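Local coordinates for protein beta-glucoside phosphorylase BglX (Unidentified, PDB 5VQE) that probably cleaves beta-glucosides with phosphate, as a beta-glucoside phosphorylase of glycoside hydrolase family 3, and holds a 2-fluoroglucose in its sugar pocket, at residues 389-395 / 548-554; 403-407 / 543-547; 433-438 / 537-541; 468-474 / 505-511. All blocks are in the same frame, centred on the assembly; numbering follows the deposited sequence.

Interaction 1: 389-395 / 548-554; sequences DESITLV and SSFKGKS
K551 and D389 form the salt bridge of this contact, with K551 NZ 2.8 Å from D389 OD1. The lysine uses the syn lone pair of that oxygen, on the side of OD2. D389 OD1 also takes a salt bridge from K543, so two ammonium groups share one carboxylate oxygen. K551 runs straight from CB to CE and bends at its last torsion (chi4 75°), which turns NZ to S549 as well. K551 NZ donates to S549 O at 3.2 Å and to S549 OG. A water links D389 OD2 to K551 NZ, though its bond to the lysine is weak.

Backbone bonds continue the contact. G552 N donates to I392 O at 3.0 Å, from above the carbonyl plane. G552 CA sits 3.2 Å from both E390 O and S391 O, close to the end of helix 378-391. One water joins K551 N to D389 O and I392 O, and another joins L394 N to G552 O. T393 OG1 turns back to S391 O at 2.8 Å and also bonds Y530.

Packing lies outside this. L394 CG stands over one face of the F550 ring, 4.0 Å from its centroid, in a CH-pi contact. I392 CG2 meets the edge of the F550 ring in plane, 3.9 Å from F550 CE1. T393 CG2 touches S554 OG.

The two lysines probably stabilise D389 as a carboxylate. Charge, water and backbone bonds together fasten the C-terminal tail to the turn between helix 378-391 and strand 393-397.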
# COMPACT_ATOMS: atom_id res chain seq x y z
N ASP A 389 -2.59 11.21 -17.47
CA ASP A 389 -3.48 11.69 -18.52
C ASP A 389 -4.84 11.00 -18.44
O ASP A 389 -5.88 11.65 -18.61
CB ASP A 389 -2.83 11.46 -19.89
CG ASP A 389 -3.70 11.95 -21.04
OD1 ASP A 389 -4.67 12.70 -20.80
OD2 ASP A 389 -3.42 11.56 -22.19
N GLU A 390 -4.85 9.70 -18.16
CA GLU A 390 -6.11 8.96 -18.17
C GLU A 390 -6.85 9.02 -16.84
O GLU A 390 -8.05 8.71 -16.82
CB GLU A 390 -5.85 7.48 -18.51
CG GLU A 390 -5.21 7.23 -19.88
CD GLU A 390 -6.14 7.53 -21.06
OE1 GLU A 390 -7.38 7.54 -20.89
OE2 GLU A 390 -5.61 7.75 -22.18
N SER A 391 -6.19 9.40 -15.75
CA SER A 391 -6.77 9.25 -14.42
C SER A 391 -7.52 10.49 -13.93
O SER A 391 -8.55 10.36 -13.27
CB SER A 391 -5.68 8.88 -13.41
OG SER A 391 -4.81 9.96 -13.17
N ILE A 392 -7.01 11.68 -14.23
CA ILE A 392 -7.52 12.88 -13.58
C ILE A 392 -9.00 13.04 -13.89
O ILE A 392 -9.43 12.92 -15.05
CB ILE A 392 -6.70 14.11 -13.99
CG1 ILE A 392 -5.25 13.91 -13.54
CG2 ILE A 392 -7.28 15.39 -13.36
CD1 ILE A 392 -4.30 15.03 -13.92
N THR A 393 -9.80 13.30 -12.86
CA THR A 393 -11.25 13.18 -12.93
C THR A 393 -11.91 14.51 -12.62
O THR A 393 -11.71 15.07 -11.54
CB THR A 393 -11.76 12.12 -11.95
OG1 THR A 393 -11.07 10.88 -12.18
CG2 THR A 393 -13.25 11.91 -12.11
N LEU A 394 -12.70 15.01 -13.57
CA LEU A 394 -13.55 16.18 -13.35
C LEU A 394 -14.81 15.72 -12.63
O LEU A 394 -15.68 15.09 -13.24
CB LEU A 394 -13.88 16.84 -14.68
CG LEU A 394 -13.93 18.36 -14.83
CD1 LEU A 394 -14.90 18.75 -15.95
CD2 LEU A 394 -14.27 19.07 -13.54
N VAL A 395 -14.93 16.01 -11.33
CA VAL A 395 -16.03 15.49 -10.52
C VAL A 395 -17.23 16.41 -10.54
O VAL A 395 -18.37 15.98 -10.71
CB VAL A 395 -15.55 15.26 -9.06
CG1 VAL A 395 -16.69 14.73 -8.19
CG2 VAL A 395 -14.37 14.32 -9.03
N SER A 548 -5.77 19.22 -22.93
CA SER A 548 -5.93 17.78 -22.71
C SER A 548 -7.29 17.56 -22.07
O SER A 548 -7.64 18.27 -21.12
CB SER A 548 -4.81 17.22 -21.82
OG SER A 548 -5.06 15.87 -21.45
N SER A 549 -8.05 16.61 -22.60
CA SER A 549 -9.38 16.36 -22.07
C SER A 549 -9.30 15.65 -20.72
O SER A 549 -8.32 14.97 -20.41
CB SER A 549 -10.19 15.51 -23.05
OG SER A 549 -9.54 14.28 -23.31
N PHE A 550 -10.34 15.84 -19.91
CA PHE A 550 -10.51 15.05 -18.70
C PHE A 550 -11.07 13.68 -19.08
O PHE A 550 -12.12 13.59 -19.73
CB PHE A 550 -11.44 15.75 -17.72
CG PHE A 550 -10.84 16.96 -17.09
CD1 PHE A 550 -9.99 16.85 -16.01
CD2 PHE A 550 -11.12 18.23 -17.59
CE1 PHE A 550 -9.43 17.97 -15.43
CE2 PHE A 550 -10.57 19.35 -17.02
CZ PHE A 550 -9.71 19.22 -15.94
N LYS A 551 -10.36 12.63 -18.68
CA LYS A 551 -10.69 11.27 -19.08
C LYS A 551 -10.98 10.35 -17.90
O LYS A 551 -11.51 9.25 -18.13
CB LYS A 551 -9.53 10.67 -19.89
CG LYS A 551 -9.11 11.50 -21.09
CD LYS A 551 -7.81 10.98 -21.68
CE LYS A 551 -7.36 11.79 -22.91
NZ LYS A 551 -6.80 13.13 -22.54
N GLY A 552 -10.65 10.75 -16.68
CA GLY A 552 -10.80 9.85 -15.55
C GLY A 552 -12.25 9.60 -15.21
O GLY A 552 -13.13 10.43 -15.44
N LYS A 553 -12.50 8.41 -14.65
CA LYS A 553 -13.81 8.02 -14.15
C LYS A 553 -13.66 7.64 -12.68
O LYS A 553 -12.87 6.76 -12.34
CB LYS A 553 -14.38 6.85 -14.95
CG LYS A 553 -15.67 6.27 -14.39
CD LYS A 553 -16.10 5.03 -15.15
CE LYS A 553 -17.27 4.35 -14.47
NZ LYS A 553 -17.89 3.31 -15.34
N SER A 554 -14.43 8.30 -11.82
CA SER A 554 -14.34 8.06 -10.39
C SER A 554 -14.51 6.56 -10.08
O SER A 554 -15.54 5.98 -10.44
CB SER A 554 -15.42 8.86 -9.67
OG SER A 554 -15.18 10.24 -9.79
O HOH W 1 -7.96 12.96 -17.32
O HOH W 2 -4.09 12.49 -24.40
O HOH W 3 -13.09 13.24 -15.79

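Interaction 2: 403-407 / 543-547; sequences LPLSP and KLMGR
L405 and L544 lie side by side and point the same way, with L405 CD1 4.0 Å from L544 CB. Next to this pair the backbones are joined. L405 N donates to L544 O at 2.8 Å. L403 adds its CD2 to the end of L544, at CD2.

M545 approaches L405 from another direction. Its CB bond leads away from the 403-407 segment, but bends at chi2 (-52°) and chi3 (-65°) fold the chain back. The methyl M545 CE thus comes 3.4 Å from L405 O, and SD packs against L405 CB. A water donates to both L405 O and M545 O, bridging the two backbones.

P404 follows a cis peptide bond. P404 CB rests on the backbone where the helix ends, 3.7 Å from G546 N. L405 and L544 both also reach L507 of the six-stranded mixed sheet, and L544 touches F434 as well.

G546 has positive phi, and G546 N bonds K543 O at 3.1 Å. This glycine closes helix 534-544 in a Schellman motif, against which the loop between strands 393-397 and 412-419 is packed.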
# COMPACT_ATOMS: atom_id res chain seq x y z
N LEU A 403 -13.72 26.72 -16.79
CA LEU A 403 -12.75 25.96 -17.56
C LEU A 403 -13.01 26.12 -19.06
O LEU A 403 -14.17 26.24 -19.48
CB LEU A 403 -12.80 24.49 -17.18
CG LEU A 403 -12.60 24.21 -15.69
CD1 LEU A 403 -12.65 22.71 -15.39
CD2 LEU A 403 -11.28 24.80 -15.19
N PRO A 404 -11.96 26.14 -19.90
CA PRO A 404 -10.56 26.10 -19.49
C PRO A 404 -10.07 27.42 -18.90
O PRO A 404 -10.57 28.48 -19.28
CB PRO A 404 -9.82 25.78 -20.79
CG PRO A 404 -10.69 26.33 -21.85
CD PRO A 404 -12.10 26.17 -21.37
N LEU A 405 -9.10 27.35 -17.99
CA LEU A 405 -8.53 28.55 -17.41
C LEU A 405 -7.76 29.34 -18.47
O LEU A 405 -7.20 28.78 -19.41
CB LEU A 405 -7.60 28.20 -16.25
CG LEU A 405 -8.24 27.42 -15.11
CD1 LEU A 405 -7.20 27.12 -14.05
CD2 LEU A 405 -9.40 28.20 -14.50
N SER A 406 -7.75 30.67 -18.29
CA SER A 406 -7.05 31.57 -19.17
C SER A 406 -6.64 32.82 -18.40
O SER A 406 -7.48 33.39 -17.69
CB SER A 406 -7.92 31.98 -20.36
OG SER A 406 -7.34 33.09 -21.02
N PRO A 407 -5.39 33.28 -18.53
CA PRO A 407 -5.03 34.57 -17.92
C PRO A 407 -5.92 35.71 -18.35
O PRO A 407 -6.04 36.71 -17.63
CB PRO A 407 -3.58 34.78 -18.38
CG PRO A 407 -3.07 33.43 -18.70
CD PRO A 407 -4.24 32.64 -19.19
N LYS A 543 -4.74 19.93 -18.61
CA LYS A 543 -6.19 19.79 -18.67
C LYS A 543 -6.89 21.07 -18.22
O LYS A 543 -7.93 21.43 -18.77
CB LYS A 543 -6.60 18.59 -17.82
CG LYS A 543 -6.17 17.26 -18.43
CD LYS A 543 -6.19 16.13 -17.41
CE LYS A 543 -5.48 14.89 -17.95
NZ LYS A 543 -6.04 14.44 -19.25
N LEU A 544 -6.34 21.76 -17.23
CA LEU A 544 -6.92 23.03 -16.82
C LEU A 544 -6.87 24.05 -17.95
O LEU A 544 -7.81 24.83 -18.13
CB LEU A 544 -6.20 23.57 -15.59
CG LEU A 544 -6.38 22.77 -14.31
CD1 LEU A 544 -5.48 23.32 -13.21
CD2 LEU A 544 -7.83 22.77 -13.87
N MET A 545 -5.79 24.04 -18.72
CA MET A 545 -5.64 24.95 -19.86
C MET A 545 -6.40 24.48 -21.09
O MET A 545 -6.41 25.20 -22.10
CB MET A 545 -4.16 25.11 -20.20
CG MET A 545 -3.30 25.63 -19.05
SD MET A 545 -3.96 27.14 -18.31
CE MET A 545 -3.82 28.28 -19.68
N GLY A 546 -7.04 23.32 -21.05
CA GLY A 546 -7.86 22.86 -22.15
C GLY A 546 -7.10 22.23 -23.29
O GLY A 546 -7.68 22.00 -24.36
N ARG A 547 -5.81 21.94 -23.11
CA ARG A 547 -5.02 21.23 -24.11
C ARG A 547 -5.14 19.72 -23.98
O ARG A 547 -4.63 19.00 -24.85
CB ARG A 547 -3.55 21.63 -23.99
CG ARG A 547 -3.30 23.13 -24.18
CD ARG A 547 -1.81 23.42 -24.27
NE ARG A 547 -1.10 23.25 -23.00
CZ ARG A 547 -0.83 24.23 -22.14
NH1 ARG A 547 -1.22 25.48 -22.39
NH2 ARG A 547 -0.17 23.96 -21.03
O HOH W 4 -6.70 28.19 -21.85

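Interaction 3: 433-438 / 537-541; sequences LFKGLL and VRMMI
The F434 ring crosses I541 at a slant, with F434 CE1 3.7 Å from I541 CD1. F434 CG is anti to the backbone N (chi1 -178°), which carries the ring along the helix interface to M540. F434 CE1 meets M540 CG at 4.0 Å. V537 CG1 comes in at the ring edge and also touches F434 CB, 3.7 Å away. On one face of the ring sits L438 CG, from the next turn of the same helix.

I541 is wedged among three side chains of helix 429-441. I541 CD1 reaches L438 CD2 at 3.6 Å as well as the F434 ring. I541 CG1 packs on L437 CB at 3.7 Å. V537 fills a similar place one turn earlier, where its CG1 lies between F434 and L433 CD2.

R538 covers the outer margin of the interface. Its chain is extended from CG to NE and crosses L433 and L437 at about a right angle. L433 CD1 lies over one face of the R538 guanidinium, 3.9 Å from R538 NH2. L437 CD2 is near NH1, and L437 CD1 meets the aliphatic CG. The charge is paired with E534, one turn back on its own helix.

No hydrogen bond crosses between the segments. The two helical segments run in the same general direction, with axes 9.8 Å apart and a crossing angle of -31°. Both lie on one face of the mixed sheet. F434 and L438 touch I471, V537 touches Y473, and F434 and M540 reach L509, while M540 also meets I392 and F511.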
# COMPACT_ATOMS: atom_id res chain seq x y z
N LEU A 433 6.07 23.29 -8.09
CA LEU A 433 6.05 23.04 -9.53
C LEU A 433 4.76 23.55 -10.14
O LEU A 433 4.78 24.29 -11.14
CB LEU A 433 6.23 21.55 -9.80
CG LEU A 433 6.13 21.16 -11.28
CD1 LEU A 433 7.27 21.80 -12.09
CD2 LEU A 433 6.12 19.64 -11.45
N PHE A 434 3.62 23.17 -9.56
CA PHE A 434 2.33 23.61 -10.06
C PHE A 434 2.26 25.13 -10.11
O PHE A 434 1.81 25.71 -11.11
CB PHE A 434 1.21 23.04 -9.16
CG PHE A 434 -0.18 23.39 -9.61
CD1 PHE A 434 -0.75 22.76 -10.71
CD2 PHE A 434 -0.94 24.31 -8.91
CE1 PHE A 434 -2.03 23.06 -11.12
CE2 PHE A 434 -2.21 24.63 -9.32
CZ PHE A 434 -2.77 24.00 -10.42
N LYS A 435 2.73 25.80 -9.05
CA LYS A 435 2.76 27.26 -9.05
C LYS A 435 3.57 27.78 -10.23
O LYS A 435 3.12 28.65 -10.99
CB LYS A 435 3.32 27.78 -7.73
CG LYS A 435 3.31 29.31 -7.58
CD LYS A 435 3.69 29.72 -6.17
CE LYS A 435 3.54 31.22 -5.93
NZ LYS A 435 4.56 32.02 -6.69
N GLY A 436 4.78 27.25 -10.41
CA GLY A 436 5.63 27.70 -11.51
C GLY A 436 5.00 27.48 -12.87
O GLY A 436 5.14 28.31 -13.77
N LEU A 437 4.33 26.34 -13.06
CA LEU A 437 3.73 26.05 -14.36
C LEU A 437 2.55 26.97 -14.65
O LEU A 437 2.33 27.32 -15.81
CB LEU A 437 3.31 24.58 -14.44
CG LEU A 437 4.44 23.55 -14.40
CD1 LEU A 437 3.87 22.14 -14.49
CD2 LEU A 437 5.47 23.78 -15.51
N LEU A 438 1.80 27.38 -13.63
CA LEU A 438 0.75 28.38 -13.85
C LEU A 438 1.36 29.70 -14.28
O LEU A 438 0.85 30.36 -15.19
CB LEU A 438 -0.07 28.58 -12.58
CG LEU A 438 -1.08 27.49 -12.20
CD1 LEU A 438 -1.70 27.81 -10.85
CD2 LEU A 438 -2.15 27.36 -13.25
N VAL A 537 0.95 16.54 -11.82
CA VAL A 537 0.90 18.00 -11.81
C VAL A 537 0.97 18.54 -13.23
O VAL A 537 0.21 19.44 -13.60
CB VAL A 537 2.04 18.56 -10.93
CG1 VAL A 537 2.24 20.06 -11.18
CG2 VAL A 537 1.76 18.31 -9.44
N ARG A 538 1.89 18.02 -14.04
CA ARG A 538 2.02 18.50 -15.41
C ARG A 538 0.75 18.21 -16.21
O ARG A 538 0.32 19.04 -17.01
CB ARG A 538 3.24 17.88 -16.09
CG ARG A 538 4.55 18.29 -15.46
CD ARG A 538 5.76 17.83 -16.25
NE ARG A 538 7.00 18.29 -15.62
CZ ARG A 538 7.56 19.48 -15.82
NH1 ARG A 538 7.00 20.36 -16.64
NH2 ARG A 538 8.68 19.80 -15.18
N MET A 539 0.15 17.04 -16.02
CA MET A 539 -1.07 16.73 -16.77
C MET A 539 -2.26 17.54 -16.26
O MET A 539 -3.16 17.87 -17.04
CB MET A 539 -1.36 15.23 -16.71
CG MET A 539 -0.44 14.37 -17.55
SD MET A 539 -0.31 14.96 -19.27
CE MET A 539 -2.01 14.99 -19.75
N MET A 540 -2.28 17.87 -14.97
CA MET A 540 -3.32 18.77 -14.47
C MET A 540 -3.27 20.10 -15.20
O MET A 540 -4.30 20.63 -15.62
CB MET A 540 -3.13 18.98 -12.97
CG MET A 540 -4.16 19.89 -12.33
SD MET A 540 -5.82 19.20 -12.33
CE MET A 540 -5.67 18.01 -11.01
N ILE A 541 -2.07 20.67 -15.34
CA ILE A 541 -1.90 21.92 -16.07
C ILE A 541 -2.47 21.79 -17.48
O ILE A 541 -3.24 22.65 -17.93
CB ILE A 541 -0.42 22.33 -16.09
CG1 ILE A 541 -0.01 22.90 -14.72
CG2 ILE A 541 -0.12 23.34 -17.21
CD1 ILE A 541 -0.64 24.25 -14.37

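Interaction 4: 468-474 / 505-511; sequences DLFIYYA and PTLFLSF
A474 O accepts the backbone N of F511 at 2.8 Å. A water also donates to this oxygen, weakly, and to S510 OG. Five more backbone bonds join the segments, alternating in direction as parallel strands require. F470 N donates to P505 O, and L507 N returns to F470 O at 2.8 Å. Y472 and L509 continue the pattern up to A474 N on L509 O.

The side chains divide between two faces. On the face of I471, Y473 and L509, the Y473 and F511 rings form an offset stack, with centroids 4.0 Å apart and planes at 10°. F511 CD1 lies over the centre of the tyrosine ring. With chi1 at -168°, the Y473 side chain points away from its own backbone N and its ring reaches F511. Its OH bonds S532. Nearer the start of the strand, I471 CG2 meets L509 CD1 at 3.9 Å.

The other face carries Y472, T506 and F508. Y472 CB presses on F508 CD2 at 3.4 Å. The two rings are near parallel, at 16°, but slid apart with little overlap. T506 CG2 touches Y472 CE1 at 3.6 Å, and A474 CB touches F508 CZ. Y472 OH bonds S496.

These are the two central strands of the six-stranded mixed sheet. Strand 412-419 flanks 469-475, and strand 525-528 flanks 506-510. Helices 429-441 and 534-544 cover the face of I471 and L509, whereas the F508 ring meets that of Y526, the planes nearly parallel.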
# COMPACT_ATOMS: atom_id res chain seq x y z
N ASP A 468 -8.67 37.21 -8.82
CA ASP A 468 -9.62 36.72 -9.81
C ASP A 468 -9.99 35.26 -9.60
O ASP A 468 -11.06 34.84 -10.07
CB ASP A 468 -9.03 36.93 -11.21
CG ASP A 468 -8.66 38.38 -11.47
OD1 ASP A 468 -9.57 39.23 -11.43
OD2 ASP A 468 -7.47 38.68 -11.67
N LEU A 469 -9.16 34.49 -8.90
CA LEU A 469 -9.39 33.05 -8.77
C LEU A 469 -8.62 32.52 -7.56
O LEU A 469 -7.46 32.87 -7.35
CB LEU A 469 -8.94 32.33 -10.04
CG LEU A 469 -8.97 30.80 -10.05
CD1 LEU A 469 -10.39 30.26 -9.99
CD2 LEU A 469 -8.23 30.28 -11.29
N PHE A 470 -9.29 31.67 -6.77
CA PHE A 470 -8.64 30.85 -5.76
C PHE A 470 -8.43 29.46 -6.35
O PHE A 470 -9.35 28.90 -6.95
CB PHE A 470 -9.51 30.71 -4.49
CG PHE A 470 -9.43 31.87 -3.54
CD1 PHE A 470 -8.37 32.00 -2.65
CD2 PHE A 470 -10.45 32.80 -3.48
CE1 PHE A 470 -8.32 33.06 -1.75
CE2 PHE A 470 -10.41 33.86 -2.58
CZ PHE A 470 -9.34 33.99 -1.72
N ILE A 471 -7.24 28.89 -6.16
CA ILE A 471 -6.98 27.49 -6.47
C ILE A 471 -6.47 26.80 -5.22
O ILE A 471 -5.55 27.29 -4.57
CB ILE A 471 -5.97 27.32 -7.62
CG1 ILE A 471 -6.49 28.02 -8.88
CG2 ILE A 471 -5.76 25.82 -7.89
CD1 ILE A 471 -5.63 27.79 -10.13
N TYR A 472 -7.07 25.65 -4.89
CA TYR A 472 -6.63 24.82 -3.77
C TYR A 472 -5.84 23.60 -4.25
O TYR A 472 -6.28 22.89 -5.16
CB TYR A 472 -7.83 24.36 -2.94
CG TYR A 472 -8.36 25.47 -2.06
CD1 TYR A 472 -9.14 26.47 -2.59
CD2 TYR A 472 -8.04 25.52 -0.72
CE1 TYR A 472 -9.61 27.50 -1.80
CE2 TYR A 472 -8.51 26.54 0.08
CZ TYR A 472 -9.29 27.53 -0.47
OH TYR A 472 -9.76 28.56 0.32
N TYR A 473 -4.67 23.38 -3.64
CA TYR A 473 -3.85 22.19 -3.86
C TYR A 473 -3.92 21.38 -2.57
O TYR A 473 -3.26 21.72 -1.58
CB TYR A 473 -2.42 22.57 -4.22
CG TYR A 473 -1.57 21.43 -4.73
CD1 TYR A 473 -1.17 20.39 -3.89
CD2 TYR A 473 -1.15 21.40 -6.06
CE1 TYR A 473 -0.39 19.35 -4.37
CE2 TYR A 473 -0.36 20.37 -6.54
CZ TYR A 473 0.01 19.34 -5.69
OH TYR A 473 0.79 18.33 -6.18
N ALA A 474 -4.71 20.31 -2.58
CA ALA A 474 -4.95 19.50 -1.40
C ALA A 474 -4.21 18.17 -1.52
O ALA A 474 -4.43 17.42 -2.48
CB ALA A 474 -6.45 19.25 -1.21
N PRO A 505 -14.35 33.33 -7.66
CA PRO A 505 -14.33 31.96 -8.20
C PRO A 505 -13.27 31.12 -7.51
O PRO A 505 -12.14 31.56 -7.31
CB PRO A 505 -14.01 32.18 -9.68
CG PRO A 505 -14.53 33.55 -9.98
CD PRO A 505 -14.27 34.34 -8.73
N THR A 506 -13.65 29.90 -7.13
CA THR A 506 -12.77 29.01 -6.39
C THR A 506 -12.73 27.64 -7.06
O THR A 506 -13.78 27.05 -7.34
CB THR A 506 -13.22 28.89 -4.93
OG1 THR A 506 -13.17 30.18 -4.31
CG2 THR A 506 -12.32 27.95 -4.14
N LEU A 507 -11.52 27.14 -7.30
CA LEU A 507 -11.28 25.83 -7.90
C LEU A 507 -10.53 24.97 -6.89
O LEU A 507 -9.54 25.43 -6.31
CB LEU A 507 -10.48 25.98 -9.19
CG LEU A 507 -9.88 24.73 -9.83
CD1 LEU A 507 -10.98 23.84 -10.36
CD2 LEU A 507 -8.93 25.14 -10.95
N PHE A 508 -10.99 23.74 -6.68
CA PHE A 508 -10.41 22.84 -5.68
C PHE A 508 -9.85 21.60 -6.37
O PHE A 508 -10.58 20.90 -7.07
CB PHE A 508 -11.45 22.44 -4.62
CG PHE A 508 -10.84 21.83 -3.39
CD1 PHE A 508 -10.42 20.51 -3.40
CD2 PHE A 508 -10.67 22.57 -2.24
CE1 PHE A 508 -9.84 19.95 -2.27
CE2 PHE A 508 -10.10 22.02 -1.12
CZ PHE A 508 -9.68 20.71 -1.13
N LEU A 509 -8.56 21.35 -6.16
CA LEU A 509 -7.86 20.20 -6.72
C LEU A 509 -7.37 19.31 -5.58
O LEU A 509 -6.58 19.76 -4.74
CB LEU A 509 -6.66 20.64 -7.56
CG LEU A 509 -6.87 21.75 -8.59
CD1 LEU A 509 -5.53 22.17 -9.17
CD2 LEU A 509 -7.82 21.29 -9.69
N SER A 510 -7.81 18.06 -5.56
CA SER A 510 -7.25 17.06 -4.65
C SER A 510 -6.25 16.20 -5.40
O SER A 510 -6.58 15.62 -6.44
CB SER A 510 -8.32 16.17 -4.05
OG SER A 510 -7.69 15.17 -3.25
N PHE A 511 -5.04 16.10 -4.86
CA PHE A 511 -4.01 15.21 -5.39
C PHE A 511 -3.84 13.97 -4.52
O PHE A 511 -2.81 13.29 -4.59
CB PHE A 511 -2.69 15.96 -5.55
CG PHE A 511 -2.69 16.96 -6.69
CD1 PHE A 511 -3.25 18.22 -6.54
CD2 PHE A 511 -2.14 16.62 -7.92
CE1 PHE A 511 -3.25 19.13 -7.60
CE2 PHE A 511 -2.14 17.53 -8.97
CZ PHE A 511 -2.70 18.79 -8.80
O HOH W 5 -5.81 15.23 -0.64

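Overall arrangement
All four contacts belong to the part of the chain built round the six-stranded mixed sheet. Interaction 4 is its buried centre, where regular backbone bonds and aromatic packing combine. Interaction 3 joins the two helices packed on one face of that sheet by apolar contacts, and the side chains of interaction 3 continue onto those of interaction 4. Interactions 2 and 3 share helix 534-544. Interaction 2 holds its C-terminal end and is only partly buried, with one direct backbone bond and one water. Interaction 1 is also partly buried, but is the richest in charge and water. K543, at the end of that helix, ties interactions 1 and 2 together through D389.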